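2-nitropropane dioxygenase (PDB 3BW2) is an FMN-dependent enzyme that oxidises nitroalkanes with molecular oxygen, and probably detoxifies propionate 3-nitronate in the manner of nitronate monooxygenases. Local coordinates at residues A42-A47 with R107-D112; E83-Q88 with T267-G272; A90-W95 with S302-A307; V117-P122 with I138-R143. All coordinates share one frame; numbering follows the deposited sequence.

Interaction 1 of 4, residues A42-A47 with R107-D112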
loop_
_atom_site.group_PDB
_atom_site.type_symbol
_atom_site.label_atom_id
_atom_site.label_comp_id
_atom_site.label_asym_id
_atom_site.label_seq_id
_atom_site.Cartn_x
_atom_site.Cartn_y
_atom_site.Cartn_z
ATOM N N ALA A 42 -8.102 2.961 25.152
ATOM C CA ALA A 42 -8.306 2.187 26.375
ATOM C C ALA A 42 -7.416 0.939 26.373
ATOM O O ALA A 42 -7.352 0.199 27.359
ATOM C CB ALA A 42 -9.783 1.798 26.508
ATOM N N GLY A 43 -6.729 0.714 25.255
ATOM C CA GLY A 43 -5.853 -0.437 25.136
ATOM C C GLY A 43 -4.777 -0.483 26.206
ATOM O O GLY A 43 -4.062 0.493 26.428
ATOM N N TYR A 44 -4.678 -1.629 26.871
ATOM C CA TYR A 44 -3.706 -1.869 27.934
ATOM C C TYR A 44 -3.988 -1.150 29.256
ATOM O O TYR A 44 -3.230 -1.308 30.211
ATOM C CB TYR A 44 -2.286 -1.539 27.446
ATOM C CG TYR A 44 -1.915 -2.260 26.164
ATOM C CD1 TYR A 44 -2.102 -3.638 26.039
ATOM C CD2 TYR A 44 -1.401 -1.566 25.073
ATOM C CE1 TYR A 44 -1.791 -4.305 24.860
ATOM C CE2 TYR A 44 -1.082 -2.226 23.878
ATOM C CZ TYR A 44 -1.282 -3.595 23.781
ATOM O OH TYR A 44 -0.980 -4.258 22.609
ATOM N N LYS A 45 -5.058 -0.361 29.321
ATOM C CA LYS A 45 -5.400 0.323 30.572
ATOM C C LYS A 45 -6.462 -0.489 31.299
ATOM O O LYS A 45 -7.050 -1.399 30.720
ATOM C CB LYS A 45 -5.970 1.723 30.314
ATOM C CG LYS A 45 -5.073 2.666 29.527
ATOM C CD LYS A 45 -5.446 4.115 29.814
ATOM C CE LYS A 45 -5.263 5.015 28.598
ATOM N NZ LYS A 45 -3.939 4.885 27.926
ATOM N N THR A 46 -6.697 -0.173 32.569
ATOM C CA THR A 46 -7.731 -0.856 33.337
ATOM C C THR A 46 -8.998 -0.076 33.027
ATOM O O THR A 46 -8.927 1.036 32.497
ATOM C CB THR A 46 -7.496 -0.771 34.866
ATOM O OG1 THR A 46 -7.467 0.605 35.267
ATOM C CG2 THR A 46 -6.189 -1.447 35.257
ATOM N N ALA A 47 -10.153 -0.649 33.341
ATOM C CA ALA A 47 -11.414 0.035 33.090
ATOM C C ALA A 47 -11.423 1.361 33.846
ATOM O O ALA A 47 -11.994 2.355 33.383
ATOM C CB ALA A 47 -12.585 -0.835 33.538
ATOM N N ARG A 107 -5.587 -11.564 28.546
ATOM C CA ARG A 107 -5.894 -11.569 27.120
ATOM C C ARG A 107 -7.180 -10.808 26.800
ATOM O O ARG A 107 -7.461 -10.512 25.638
ATOM C CB ARG A 107 -6.025 -13.005 26.611
ATOM C CG ARG A 107 -4.736 -13.801 26.638
ATOM C CD ARG A 107 -4.882 -15.080 25.828
ATOM N NE ARG A 107 -3.610 -15.779 25.670
ATOM C CZ ARG A 107 -2.939 -16.344 26.669
ATOM N NH1 ARG A 107 -1.788 -16.960 26.432
ATOM N NH2 ARG A 107 -3.421 -16.299 27.904
ATOM N N ASP A 108 -7.954 -10.498 27.836
ATOM C CA ASP A 108 -9.223 -9.788 27.684
ATOM C C ASP A 108 -9.065 -8.268 27.724
ATOM O O ASP A 108 -9.912 -7.538 27.218
ATOM C CB ASP A 108 -10.177 -10.226 28.790
ATOM C CG ASP A 108 -9.617 -9.954 30.167
ATOM O OD1 ASP A 108 -9.697 -8.797 30.627
ATOM O OD2 ASP A 108 -9.076 -10.893 30.781
ATOM N N ASP A 109 -7.985 -7.801 28.341
ATOM C CA ASP A 109 -7.697 -6.373 28.459
ATOM C C ASP A 109 -8.847 -5.582 29.095
ATOM O O ASP A 109 -9.138 -4.454 28.690
ATOM C CB ASP A 109 -7.349 -5.791 27.080
ATOM C CG ASP A 109 -6.659 -4.437 27.174
ATOM O OD1 ASP A 109 -5.737 -4.302 28.004
ATOM O OD2 ASP A 109 -7.021 -3.509 26.418
ATOM N N GLY A 110 -9.496 -6.187 30.087
ATOM C CA GLY A 110 -10.593 -5.535 30.789
ATOM C C GLY A 110 -11.835 -5.261 29.963
ATOM O O GLY A 110 -12.648 -4.411 30.319
ATOM N N TYR A 111 -11.985 -5.988 28.863
ATOM C CA TYR A 111 -13.124 -5.829 27.961
ATOM C C TYR A 111 -14.488 -5.705 28.654
ATOM O O TYR A 111 -15.220 -4.737 28.433
ATOM C CB TYR A 111 -13.160 -7.011 26.999
ATOM C CG TYR A 111 -14.152 -6.877 25.873
ATOM C CD1 TYR A 111 -13.981 -5.912 24.882
ATOM C CD2 TYR A 111 -15.236 -7.752 25.765
ATOM C CE1 TYR A 111 -14.860 -5.825 23.803
ATOM C CE2 TYR A 111 -16.121 -7.674 24.693
ATOM C CZ TYR A 111 -15.926 -6.712 23.714
ATOM O OH TYR A 111 -16.780 -6.650 22.632
ATOM N N ASP A 112 -14.832 -6.686 29.483
ATOM C CA ASP A 112 -16.121 -6.675 30.175
ATOM C C ASP A 112 -16.319 -5.457 31.065
ATOM O O ASP A 112 -17.377 -4.830 31.038
ATOM C CB ASP A 112 -16.304 -7.950 31.012
ATOM C CG ASP A 112 -16.411 -9.202 30.156
ATOM O OD1 ASP A 112 -16.691 -9.074 28.949
ATOM O OD2 ASP A 112 -16.229 -10.315 30.691
#
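Asp109 reaches across to the backbone of Tyr44 and grips its amide with both carboxylate oxygens, at the mouth of the TIM barrel where strand 38-41 gives way to its loop. OD2 of Asp109 takes the stronger bond, 3.0 Å from Tyr44 N with an N-H...O angle of 162°, through its syn lone pair. The second oxygen, OD1, lies 3.1 Å from the same nitrogen but is met at only 124°, a weak bond, which leaves the fork lopsided. With CG anti to the backbone N (chi1 -163°), the carboxylate of Asp109 extends toward the type II turn of Ala42 to Lys45, whose closing bond runs from Lys45 N to Ala42 O. OD2 also rests 3.5 Å from Gly43 CA. Lys114 forms a salt bridge with this carboxylate and bonds to Ala42 O and Lys45 O, so one ammonium ties the turn to helix 111-120. Tyr44 meets Asp109 mainly through its backbone; its CB points away from Asp109, and the ring stacks on His298 and sends OH to Tyr294. The ring and carboxylate planes are steeply inclined to each other. The nearest atoms of Gly43 and the bound FMN are about 5 Å apart, which places this turn beside the cofactor pocket. Gly110, with positive phi at the N-cap of helix 111-120, faces residues 45-47 without close contact. It sits in the type I' turn of Asp108 to Tyr111, where an Asx turn is fastened by Gly110 N bonding to Asp108 OD1 at 2.7 Å.

Interaction 2 of 4, residues E83-Q88 with T267-G272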
loop_
_atom_site.group_PDB
_atom_site.type_symbol
_atom_site.label_atom_id
_atom_site.label_comp_id
_atom_site.label_asym_id
_atom_site.label_seq_id
_atom_site.Cartn_x
_atom_site.Cartn_y
_atom_site.Cartn_z
ATOM N N GLU A 83 8.187 -19.696 24.498
ATOM C CA GLU A 83 9.313 -20.099 25.332
ATOM C C GLU A 83 10.629 -19.849 24.596
ATOM O O GLU A 83 11.591 -19.348 25.174
ATOM C CB GLU A 83 9.188 -21.584 25.677
ATOM C CG GLU A 83 10.189 -22.079 26.698
ATOM C CD GLU A 83 10.098 -23.579 26.913
ATOM O OE1 GLU A 83 8.986 -24.078 27.192
ATOM O OE2 GLU A 83 11.141 -24.260 26.806
ATOM N N VAL A 84 10.659 -20.208 23.317
ATOM C CA VAL A 84 11.846 -20.025 22.492
ATOM C C VAL A 84 12.185 -18.549 22.296
ATOM O O VAL A 84 13.351 -18.160 22.348
ATOM C CB VAL A 84 11.668 -20.683 21.106
ATOM C CG1 VAL A 84 12.822 -20.301 20.185
ATOM C CG2 VAL A 84 11.611 -22.187 21.260
ATOM N N TYR A 85 11.164 -17.728 22.068
ATOM C CA TYR A 85 11.380 -16.302 21.865
ATOM C C TYR A 85 11.887 -15.672 23.155
ATOM O O TYR A 85 12.801 -14.846 23.134
ATOM C CB TYR A 85 10.079 -15.624 21.424
ATOM C CG TYR A 85 10.277 -14.241 20.850
ATOM C CD1 TYR A 85 11.189 -14.022 19.816
ATOM C CD2 TYR A 85 9.535 -13.155 21.317
ATOM C CE1 TYR A 85 11.359 -12.757 19.258
ATOM C CE2 TYR A 85 9.694 -11.883 20.766
ATOM C CZ TYR A 85 10.608 -11.693 19.737
ATOM O OH TYR A 85 10.759 -10.448 19.174
ATOM N N ALA A 86 11.295 -16.070 24.277
ATOM C CA ALA A 86 11.702 -15.554 25.579
ATOM C C ALA A 86 13.191 -15.823 25.765
ATOM O O ALA A 86 13.951 -14.954 26.196
ATOM C CB ALA A 86 10.908 -16.236 26.681
ATOM N N HIS A 87 13.596 -17.044 25.433
ATOM C CA HIS A 87 14.990 -17.448 25.544
ATOM C C HIS A 87 15.875 -16.517 24.718
ATOM O O HIS A 87 16.904 -16.034 25.190
ATOM C CB HIS A 87 15.145 -18.889 25.050
ATOM C CG HIS A 87 16.562 -19.371 25.016
ATOM N ND1 HIS A 87 17.336 -19.491 26.151
ATOM C CD2 HIS A 87 17.342 -19.775 23.985
ATOM C CE1 HIS A 87 18.531 -19.950 25.820
ATOM N NE2 HIS A 87 18.561 -20.130 24.511
ATOM N N GLN A 88 15.456 -16.259 23.483
ATOM C CA GLN A 88 16.207 -15.397 22.579
ATOM C C GLN A 88 16.281 -13.954 23.068
ATOM O O GLN A 88 17.098 -13.174 22.583
ATOM C CB GLN A 88 15.582 -15.443 21.183
ATOM C CG GLN A 88 15.470 -16.854 20.621
ATOM C CD GLN A 88 14.718 -16.903 19.308
ATOM O OE1 GLN A 88 13.646 -16.312 19.171
ATOM N NE2 GLN A 88 15.270 -17.622 18.335
ATOM N N THR A 267 6.158 -5.976 11.858
ATOM C CA THR A 267 6.875 -6.991 12.618
ATOM C C THR A 267 6.095 -7.464 13.836
ATOM O O THR A 267 5.221 -6.760 14.341
ATOM C CB THR A 267 8.246 -6.460 13.104
ATOM O OG1 THR A 267 8.948 -7.500 13.794
ATOM C CG2 THR A 267 8.061 -5.279 14.052
ATOM N N ARG A 268 6.416 -8.669 14.293
ATOM C CA ARG A 268 5.785 -9.241 15.475
ATOM C C ARG A 268 6.798 -9.198 16.617
ATOM O O ARG A 268 6.525 -9.657 17.723
ATOM C CB ARG A 268 5.371 -10.698 15.220
ATOM C CG ARG A 268 4.227 -10.883 14.225
ATOM C CD ARG A 268 3.613 -12.290 14.344
ATOM N NE ARG A 268 2.507 -12.510 13.410
ATOM C CZ ARG A 268 2.650 -12.752 12.108
ATOM N NH1 ARG A 268 3.860 -12.815 11.565
ATOM N NH2 ARG A 268 1.579 -12.915 11.342
ATOM N N ALA A 269 7.967 -8.626 16.340
ATOM C CA ALA A 269 9.043 -8.548 17.326
ATOM C C ALA A 269 8.664 -8.020 18.708
ATOM O O ALA A 269 9.075 -8.572 19.724
ATOM C CB ALA A 269 10.194 -7.712 16.765
ATOM N N PHE A 270 7.876 -6.955 18.751
ATOM C CA PHE A 270 7.510 -6.354 20.026
ATOM C C PHE A 270 6.273 -6.899 20.732
ATOM O O PHE A 270 6.222 -6.915 21.963
ATOM C CB PHE A 270 7.332 -4.845 19.838
ATOM C CG PHE A 270 8.564 -4.145 19.334
ATOM C CD1 PHE A 270 9.634 -3.897 20.184
ATOM C CD2 PHE A 270 8.658 -3.752 18.002
ATOM C CE1 PHE A 270 10.784 -3.265 19.716
ATOM C CE2 PHE A 270 9.807 -3.119 17.523
ATOM C CZ PHE A 270 10.872 -2.876 18.384
ATOM N N THR A 271 5.284 -7.350 19.970
ATOM C CA THR A 271 4.039 -7.801 20.584
ATOM C C THR A 271 3.487 -9.158 20.156
ATOM O O THR A 271 2.521 -9.641 20.744
ATOM C CB THR A 271 2.940 -6.763 20.333
ATOM O OG1 THR A 271 2.623 -6.749 18.936
ATOM C CG2 THR A 271 3.419 -5.369 20.734
ATOM N N GLY A 272 4.078 -9.765 19.130
ATOM C CA GLY A 272 3.581 -11.050 18.680
ATOM C C GLY A 272 2.475 -10.922 17.647
ATOM O O GLY A 272 1.878 -11.921 17.248
#
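The ring of Tyr85 meets Ala269 at its edge: the carbonyl oxygen of Ala269 lies in the plane of the ring, off the edge between CE2 and the hydroxyl. Around the same ring, from elsewhere in the chain, pack Phe282 and His286 of helix 281-286, Val297 of helix 296-311 and Pro291. The other flat group, the guanidinium of Arg268, has Gly272 O in plane at its edge and forms salt bridges with Asp185 and Asp190. Across the contact, Tyr85 OH donates to Ala269 O over 2.6 Å, a short bond. The hydroxyl arrives in the carbonyl plane on a lone pair, with a C=O...O angle of 112°. Tyr85 CG is anti to the backbone N (chi1 -165°), which carries the phenol from helix 81-88 out to the loop although the CA atoms of Tyr85 and Ala269 are 9.3 Å apart. The methyl CB of Ala269 touches the same hydroxyl at 3.7 Å. Replacing Tyr85 with a phenylalanine would probably leave the buried carbonyl of Ala269 without this donor. The loop has its own bracing: Ala269 N bonds to Thr267 OG1 at 3.0 Å, and Gly272 N bonds to Arg268 O. The first of these bonds forms an ST turn as the chain leaves strand 264-267. That strand pairs antiparallel with strand 275-278, so the contact is a tyrosine hydroxyl pinning a helix to the loop between two neighbouring strands of a small antiparallel sheet, apart from the parallel barrel.

Interaction 3 of 4, residues A90-W95 with S302-A307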
loop_
_atom_site.group_PDB
_atom_site.type_symbol
_atom_site.label_atom_id
_atom_site.label_comp_id
_atom_site.label_asym_id
_atom_site.label_seq_id
_atom_site.Cartn_x
_atom_site.Cartn_y
_atom_site.Cartn_z
ATOM N N ALA A 90 16.842 -13.232 26.291
ATOM C CA ALA A 90 17.626 -13.230 27.524
ATOM C C ALA A 90 18.678 -12.126 27.511
ATOM O O ALA A 90 18.915 -11.477 28.529
ATOM C CB ALA A 90 18.294 -14.584 27.726
ATOM N N GLY A 91 19.305 -11.916 26.356
ATOM C CA GLY A 91 20.317 -10.881 26.242
ATOM C C GLY A 91 19.741 -9.498 26.478
ATOM O O GLY A 91 20.360 -8.661 27.134
ATOM N N GLU A 92 18.551 -9.255 25.937
ATOM C CA GLU A 92 17.881 -7.965 26.099
ATOM C C GLU A 92 17.584 -7.730 27.581
ATOM O O GLU A 92 17.792 -6.633 28.106
ATOM C CB GLU A 92 16.564 -7.946 25.309
ATOM C CG GLU A 92 16.698 -8.197 23.802
ATOM C CD GLU A 92 17.406 -7.069 23.065
ATOM O OE1 GLU A 92 17.567 -5.974 23.647
ATOM O OE2 GLU A 92 17.791 -7.273 21.894
ATOM N N ALA A 93 17.096 -8.770 28.250
ATOM C CA ALA A 93 16.769 -8.680 29.667
ATOM C C ALA A 93 18.005 -8.300 30.487
ATOM O O ALA A 93 17.951 -7.412 31.342
ATOM C CB ALA A 93 16.202 -10.010 30.154
ATOM N N ALA A 94 19.117 -8.976 30.222
ATOM C CA ALA A 94 20.362 -8.702 30.934
ATOM C C ALA A 94 20.853 -7.282 30.647
ATOM O O ALA A 94 21.222 -6.546 31.566
ATOM C CB ALA A 94 21.426 -9.713 30.528
ATOM N N TRP A 95 20.849 -6.897 29.374
ATOM C CA TRP A 95 21.305 -5.569 28.980
ATOM C C TRP A 95 20.495 -4.449 29.621
ATOM O O TRP A 95 21.057 -3.509 30.178
ATOM C CB TRP A 95 21.266 -5.419 27.457
ATOM C CG TRP A 95 21.802 -4.096 26.995
ATOM C CD1 TRP A 95 21.079 -3.011 26.589
ATOM C CD2 TRP A 95 23.178 -3.701 26.950
ATOM N NE1 TRP A 95 21.920 -1.963 26.295
ATOM C CE2 TRP A 95 23.214 -2.360 26.507
ATOM C CE3 TRP A 95 24.386 -4.351 27.243
ATOM C CZ2 TRP A 95 24.415 -1.651 26.350
ATOM C CZ3 TRP A 95 25.581 -3.646 27.085
ATOM C CH2 TRP A 95 25.583 -2.310 26.643
ATOM N N SER A 302 7.227 -5.909 27.315
ATOM C CA SER A 302 6.840 -4.657 27.956
ATOM C C SER A 302 7.919 -4.080 28.872
ATOM O O SER A 302 8.230 -2.892 28.790
ATOM C CB SER A 302 5.538 -4.836 28.734
ATOM O OG SER A 302 5.129 -3.590 29.266
ATOM N N PRO A 303 8.497 -4.909 29.764
ATOM C CA PRO A 303 9.542 -4.432 30.674
ATOM C C PRO A 303 10.775 -3.950 29.910
ATOM O O PRO A 303 11.422 -2.984 30.304
ATOM C CB PRO A 303 9.846 -5.661 31.528
ATOM C CG PRO A 303 8.544 -6.399 31.536
ATOM C CD PRO A 303 8.117 -6.294 30.095
ATOM N N LEU A 304 11.100 -4.633 28.816
ATOM C CA LEU A 304 12.258 -4.258 28.006
ATOM C C LEU A 304 12.033 -2.880 27.396
ATOM O O LEU A 304 12.911 -2.013 27.439
ATOM C CB LEU A 304 12.485 -5.289 26.895
ATOM C CG LEU A 304 12.801 -6.718 27.354
ATOM C CD1 LEU A 304 12.905 -7.648 26.143
ATOM C CD2 LEU A 304 14.099 -6.726 28.149
ATOM N N ARG A 305 10.845 -2.676 26.839
ATOM C CA ARG A 305 10.512 -1.400 26.225
ATOM C C ARG A 305 10.477 -0.265 27.241
ATOM O O ARG A 305 10.883 0.853 26.929
ATOM C CB ARG A 305 9.174 -1.505 25.493
ATOM C CG ARG A 305 9.268 -2.262 24.174
ATOM C CD ARG A 305 7.912 -2.368 23.510
ATOM N NE ARG A 305 7.106 -3.423 24.107
ATOM C CZ ARG A 305 5.796 -3.540 23.940
ATOM N NH1 ARG A 305 5.139 -2.656 23.199
ATOM N NH2 ARG A 305 5.147 -4.549 24.505
ATOM N N LYS A 306 9.993 -0.547 28.449
ATOM C CA LYS A 306 9.943 0.474 29.496
ATOM C C LYS A 306 11.364 0.900 29.855
ATOM O O LYS A 306 11.649 2.084 30.011
ATOM C CB LYS A 306 9.266 -0.057 30.765
ATOM C CG LYS A 306 7.772 -0.318 30.666
ATOM C CD LYS A 306 7.202 -0.550 32.067
ATOM C CE LYS A 306 5.718 -0.878 32.042
ATOM N NZ LYS A 306 5.453 -2.232 31.480
ATOM N N ALA A 307 12.248 -0.078 29.999
ATOM C CA ALA A 307 13.635 0.201 30.344
ATOM C C ALA A 307 14.302 1.027 29.248
ATOM O O ALA A 307 14.993 2.007 29.530
ATOM C CB ALA A 307 14.389 -1.102 30.548
#
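Glu92 is the first residue of helix 90-95 to meet Leu304, and it does so with the base of its side chain: CB lies 3.8 Å from Leu304 CD1 and 4.0 Å from CD2. Beyond CB the chain bends at chi2 (-68°), taking the carboxylate off to Arg281, with which OE2 forms a salt bridge, and to His286, whose NE2 is hydrogen-bonded to the same oxygen. The buried acid is thus matched by polar groups of helix 281-286 while its aliphatic root packs against a leucine. This is helix-to-helix packing in the helical region beside the TIM barrel, where helix 296-311 runs past the short helix 90-95. At Ala93 the backbone itself becomes the surface: Leu304 CD2 sits 3.6 Å from both N and CA of Ala93, while the methyl CB is more distant at 4.4 Å. The small side chain of Ala93 is consistent with this closeness, the CA atoms of Ala93 and Leu304 being 6.5 Å apart. Leu304 CG lies anti to its carbonyl carbon (chi1 -62°), and the two methyls fork over successive residues: CD1 rests on Glu92 CB, and CD2 lies over the junction of Glu92 and Ala93. Phe282 and Leu100 also pack against Leu304.

Interaction 4 of 4, residues V117-P122 with I138-R143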
loop_
_atom_site.group_PDB
_atom_site.type_symbol
_atom_site.label_atom_id
_atom_site.label_comp_id
_atom_site.label_asym_id
_atom_site.label_seq_id
_atom_site.Cartn_x
_atom_site.Cartn_y
_atom_site.Cartn_z
ATOM N N VAL A 117 -18.488 0.280 31.783
ATOM C CA VAL A 117 -18.283 1.715 31.930
ATOM C C VAL A 117 -18.873 2.492 30.752
ATOM O O VAL A 117 -19.584 3.482 30.938
ATOM C CB VAL A 117 -16.778 2.049 32.045
ATOM C CG1 VAL A 117 -16.560 3.550 31.913
ATOM C CG2 VAL A 117 -16.241 1.561 33.385
ATOM N N LEU A 118 -18.579 2.034 29.539
ATOM C CA LEU A 118 -19.060 2.697 28.329
ATOM C C LEU A 118 -20.576 2.637 28.169
ATOM O O LEU A 118 -21.174 3.494 27.515
ATOM C CB LEU A 118 -18.368 2.091 27.104
ATOM C CG LEU A 118 -16.854 2.340 27.105
ATOM C CD1 LEU A 118 -16.163 1.459 26.074
ATOM C CD2 LEU A 118 -16.594 3.819 26.832
ATOM N N LEU A 119 -21.197 1.626 28.765
ATOM C CA LEU A 119 -22.646 1.488 28.683
ATOM C C LEU A 119 -23.334 2.232 29.823
ATOM O O LEU A 119 -24.449 2.722 29.668
ATOM C CB LEU A 119 -23.046 0.011 28.709
ATOM C CG LEU A 119 -22.794 -0.753 27.408
ATOM C CD1 LEU A 119 -23.035 -2.242 27.623
ATOM C CD2 LEU A 119 -23.709 -0.203 26.310
ATOM N N ASP A 120 -22.665 2.328 30.967
ATOM C CA ASP A 120 -23.249 3.019 32.108
ATOM C C ASP A 120 -23.143 4.541 31.983
ATOM O O ASP A 120 -23.981 5.276 32.512
ATOM C CB ASP A 120 -22.578 2.556 33.399
ATOM C CG ASP A 120 -23.184 3.197 34.625
ATOM O OD1 ASP A 120 -24.392 2.984 34.872
ATOM O OD2 ASP A 120 -22.455 3.917 35.340
ATOM N N ASP A 121 -22.114 5.007 31.278
ATOM C CA ASP A 121 -21.889 6.436 31.075
ATOM C C ASP A 121 -21.426 6.620 29.623
ATOM O O ASP A 121 -20.281 6.989 29.366
ATOM C CB ASP A 121 -20.807 6.918 32.042
ATOM C CG ASP A 121 -20.792 8.423 32.202
ATOM O OD1 ASP A 121 -21.488 9.114 31.430
ATOM O OD2 ASP A 121 -20.077 8.913 33.102
ATOM N N PRO A 122 -22.331 6.390 28.658
ATOM C CA PRO A 122 -22.086 6.490 27.214
ATOM C C PRO A 122 -21.216 7.637 26.701
ATOM O O PRO A 122 -21.318 8.776 27.162
ATOM C CB PRO A 122 -23.493 6.553 26.628
ATOM C CG PRO A 122 -24.299 5.760 27.599
ATOM C CD PRO A 122 -23.775 6.262 28.923
ATOM N N ILE A 138 -22.791 -4.278 19.923
ATOM C CA ILE A 138 -23.051 -3.171 19.007
ATOM C C ILE A 138 -24.461 -2.627 19.247
ATOM O O ILE A 138 -24.666 -1.414 19.318
ATOM C CB ILE A 138 -22.941 -3.634 17.527
ATOM C CG1 ILE A 138 -21.505 -4.081 17.221
ATOM C CG2 ILE A 138 -23.376 -2.508 16.581
ATOM C CD1 ILE A 138 -20.465 -3.000 17.429
ATOM N N ALA A 139 -25.432 -3.529 19.380
ATOM C CA ALA A 139 -26.815 -3.121 19.602
ATOM C C ALA A 139 -26.997 -2.352 20.908
ATOM O O ALA A 139 -27.673 -1.321 20.945
ATOM C CB ALA A 139 -27.727 -4.339 19.585
ATOM N N ARG A 140 -26.391 -2.837 21.982
ATOM C CA ARG A 140 -26.534 -2.157 23.260
ATOM C C ARG A 140 -25.900 -0.766 23.226
ATOM O O ARG A 140 -26.456 0.191 23.773
ATOM C CB ARG A 140 -25.927 -2.996 24.385
ATOM C CG ARG A 140 -26.344 -2.520 25.770
ATOM C CD ARG A 140 -26.193 -3.617 26.812
ATOM N NE ARG A 140 -26.929 -4.821 26.436
ATOM C CZ ARG A 140 -27.015 -5.909 27.194
ATOM N NH1 ARG A 140 -26.411 -5.945 28.377
ATOM N NH2 ARG A 140 -27.696 -6.965 26.769
ATOM N N LEU A 141 -24.738 -0.647 22.587
ATOM C CA LEU A 141 -24.077 0.653 22.489
ATOM C C LEU A 141 -24.930 1.594 21.644
ATOM O O LEU A 141 -25.057 2.779 21.953
ATOM C CB LEU A 141 -22.681 0.509 21.869
ATOM C CG LEU A 141 -21.601 -0.015 22.819
ATOM C CD1 LEU A 141 -20.333 -0.335 22.038
ATOM C CD2 LEU A 141 -21.322 1.025 23.897
ATOM N N ARG A 142 -25.514 1.060 20.578
ATOM C CA ARG A 142 -26.367 1.856 19.711
ATOM C C ARG A 142 -27.547 2.407 20.509
ATOM O O ARG A 142 -27.883 3.585 20.397
ATOM C CB ARG A 142 -26.881 1.006 18.551
ATOM C CG ARG A 142 -27.889 1.716 17.652
ATOM C CD ARG A 142 -28.335 0.812 16.510
ATOM N NE ARG A 142 -27.212 0.412 15.665
ATOM C CZ ARG A 142 -26.506 1.256 14.922
ATOM N NH1 ARG A 142 -26.811 2.545 14.918
ATOM N NH2 ARG A 142 -25.494 0.815 14.189
ATOM N N ARG A 143 -28.169 1.554 21.320
ATOM C CA ARG A 143 -29.306 1.980 22.127
ATOM C C ARG A 143 -28.895 3.073 23.100
ATOM O O ARG A 143 -29.680 3.970 23.401
ATOM C CB ARG A 143 -29.899 0.804 22.914
ATOM C CG ARG A 143 -30.442 -0.320 22.051
ATOM C CD ARG A 143 -31.521 -1.097 22.791
ATOM N NE ARG A 143 -32.702 -0.269 23.032
ATOM C CZ ARG A 143 -33.757 -0.647 23.750
ATOM N NH1 ARG A 143 -33.788 -1.849 24.308
ATOM N NH2 ARG A 143 -34.784 0.179 23.908
#
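Leu119 sets its two methyls against different neighbours on helix 135-143. CD1 touches the aliphatic shaft of Arg140, 3.5 Å from CD and 3.8 Å from CG. CD2 lies 3.6 Å from Arg140 CG and equally close to Leu141 CD2, bridging the charged residue and the buried one. The side chain of Leu119 crosses each of these two at about a right angle. Arg140 presents its methylenes because CG is anti to the backbone N (chi1 -166°); a bend at chi3 then turns the remainder of the chain. Leu118 adds a looser touch, its CB 4.5 Å from Leu141 CD2. An alanine in place of Leu119 would remove both methyls and is likely to open a gap beside the Arg140 methylenes and Leu141 CD2. Further out, Leu118 packs on Met50 and Ile54 of helix 47-60, while Leu141 leans on Thr148 of strand 147-152. Just past helix 111-120, Asp121 forms a salt bridge with Arg58 and a hydrogen bond with Tyr51, tying this end to helix 47-60. Strand 125-129 lies between the two helices in the chain, as in the alternating strands and helices of a TIM barrel, with both helices in the outer layer. No hydrogen bond or ion pair spans the two segments, so the contact rests on dispersion and burial of hydrocarbon, with an arginine contributing its methylenes rather than its charge.

In the fold
From the N terminus, residues 42-47 after strand 38-41 open interaction 1, which closes at 107-112 on entry to helix 111-120. Before it closes, helices 81-88 and 90-95 open interactions 2 and 3, so both cross interaction 1. Interaction 4 follows in series, closing a short loop between helix 111-120 and helix 135-143, and is nested inside the loops of interactions 2 and 3. These close far along the chain, at 267-272 and 302-307, and cross each other; they touch through Phe270 and Arg305. Interactions 1 and 4 lie in the barrel, at opposite ends of helix 111-120, while interactions 2 and 3 join helices 81-88 and 90-95 to the 267-272 loop and helix 296-311.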